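Local coordinates for protein glucose-resistance amylase regulator (Weissella paramesenteroides ATCC 33313, PDB 4RK6) that binds glucose between its two lobes and, as a LacI-family regulator, probably controls transcription by binding DNA, at residues Q202-A207 against E217-V222. Sequence-based numbering, arbitrary orientation.
Sequences QGLINA and EDLSIV
L204 and I205, on helix 198-210, pack against I221 and L219 in a beta-alpha-beta crossover. The unit runs from strand 192-195 through this helix into parallel strand 220-223. It belongs to one lobe of the periplasmic-binding-protein-like fold of LacI-family regulators.

The contact is purely apolar, and no hydrogen bond links the two segments. I221 supplies the central group. Its CD1 methyl lies 3.6 Å from L204 CB and 3.9 Å from I205 CG1, so one methyl touches two neighbouring residues of the helix. I221 CG1 is anti to the carbonyl carbon (chi1 -58°), and the chain is extended beyond it (chi2 168°). This carries CD1 across to the helix. The nearest pair of CA atoms, L204 CA and I221 CA, is 8.2 Å apart. L204 also reaches L219, just before the strand. Their side chains cross at about a right angle and meet methyl to methyl. All four residues are buried. L204 also packs on S178 and V179 of helix 172-182, and L219 touches M208, further along helix 198-210.

Backbone bonds from S220 and V222 to T191, A193 and A195 place the strand beside strand 192-195, and I221 O accepts a bond from S279 OG. N206 ND2 bonds to I232 O of the second subunit, so the same helix also takes part in the dimer interface. The sugar is about 13 Å from the L204 side chain. At the L219 end, the leucine pair closes with CD2 of L204 4.1 Å from CD2 of L219.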
# COMPACT_ATOMS: atom_id res chain seq x y z
N GLN A 202 -7.22 -9.74 7.66
CA GLN A 202 -5.99 -10.52 7.57
C GLN A 202 -5.43 -10.84 8.98
O GLN A 202 -4.88 -11.93 9.22
CB GLN A 202 -4.98 -9.78 6.72
CG GLN A 202 -3.66 -10.48 6.57
CD GLN A 202 -3.76 -11.71 5.71
OE1 GLN A 202 -3.73 -11.62 4.46
NE2 GLN A 202 -3.87 -12.88 6.34
N GLY A 203 -5.53 -9.87 9.87
CA GLY A 203 -5.08 -10.05 11.27
C GLY A 203 -5.86 -11.13 11.97
O GLY A 203 -5.29 -11.96 12.66
N LEU A 204 -7.16 -11.11 11.77
CA LEU A 204 -8.04 -12.14 12.32
C LEU A 204 -7.69 -13.54 11.79
O LEU A 204 -7.61 -14.51 12.56
CB LEU A 204 -9.48 -11.83 11.95
CG LEU A 204 -10.12 -10.68 12.74
CD1 LEU A 204 -11.36 -10.21 12.01
CD2 LEU A 204 -10.48 -11.15 14.12
N ILE A 205 -7.48 -13.65 10.47
CA ILE A 205 -7.11 -14.94 9.88
C ILE A 205 -5.83 -15.48 10.53
O ILE A 205 -5.76 -16.65 10.93
CB ILE A 205 -6.91 -14.81 8.36
CG1 ILE A 205 -8.27 -14.70 7.67
CG2 ILE A 205 -6.10 -15.99 7.83
CD1 ILE A 205 -8.13 -14.44 6.18
N ASN A 206 -4.82 -14.62 10.64
CA ASN A 206 -3.55 -15.06 11.19
C ASN A 206 -3.64 -15.41 12.66
O ASN A 206 -2.98 -16.35 13.09
CB ASN A 206 -2.43 -14.05 10.91
CG ASN A 206 -1.92 -14.14 9.50
OD1 ASN A 206 -2.34 -15.00 8.74
ND2 ASN A 206 -1.01 -13.27 9.13
N ALA A 207 -4.42 -14.65 13.43
CA ALA A 207 -4.54 -14.95 14.87
C ALA A 207 -5.16 -16.32 15.02
O ALA A 207 -4.71 -17.13 15.84
CB ALA A 207 -5.37 -13.90 15.58
N GLU A 217 -14.13 -22.13 9.63
CA GLU A 217 -14.68 -23.16 10.54
C GLU A 217 -14.88 -22.60 11.94
O GLU A 217 -15.88 -22.86 12.58
CB GLU A 217 -13.75 -24.39 10.61
CG GLU A 217 -13.78 -25.33 9.41
CD GLU A 217 -13.40 -24.66 8.09
OE1 GLU A 217 -14.17 -24.83 7.11
OE2 GLU A 217 -12.37 -23.95 8.02
N ASP A 218 -13.89 -21.84 12.41
CA ASP A 218 -13.87 -21.35 13.79
C ASP A 218 -14.24 -19.88 13.94
O ASP A 218 -14.35 -19.39 15.05
CB ASP A 218 -12.50 -21.60 14.40
CG ASP A 218 -12.15 -23.09 14.43
OD1 ASP A 218 -13.00 -23.87 14.91
OD2 ASP A 218 -11.06 -23.47 13.97
N LEU A 219 -14.41 -19.19 12.82
CA LEU A 219 -14.78 -17.77 12.78
C LEU A 219 -15.00 -17.36 11.34
O LEU A 219 -14.10 -17.51 10.52
CB LEU A 219 -13.68 -16.87 13.35
CG LEU A 219 -13.99 -15.37 13.31
CD1 LEU A 219 -15.15 -15.01 14.22
CD2 LEU A 219 -12.75 -14.52 13.64
N SER A 220 -16.20 -16.87 11.03
CA SER A 220 -16.49 -16.27 9.74
C SER A 220 -16.07 -14.80 9.71
O SER A 220 -16.16 -14.11 10.73
CB SER A 220 -17.99 -16.42 9.43
OG SER A 220 -18.33 -17.78 9.13
N ILE A 221 -15.63 -14.31 8.54
CA ILE A 221 -15.17 -12.94 8.44
C ILE A 221 -15.71 -12.32 7.16
O ILE A 221 -15.68 -12.96 6.10
CB ILE A 221 -13.62 -12.82 8.43
CG1 ILE A 221 -12.99 -13.43 9.68
CG2 ILE A 221 -13.16 -11.37 8.30
CD1 ILE A 221 -11.48 -13.58 9.53
N VAL A 222 -16.18 -11.08 7.27
CA VAL A 222 -16.44 -10.22 6.11
C VAL A 222 -15.69 -8.91 6.33
O VAL A 222 -15.76 -8.32 7.41
CB VAL A 222 -17.94 -9.94 5.88
CG1 VAL A 222 -18.11 -9.01 4.68
CG2 VAL A 222 -18.72 -11.22 5.67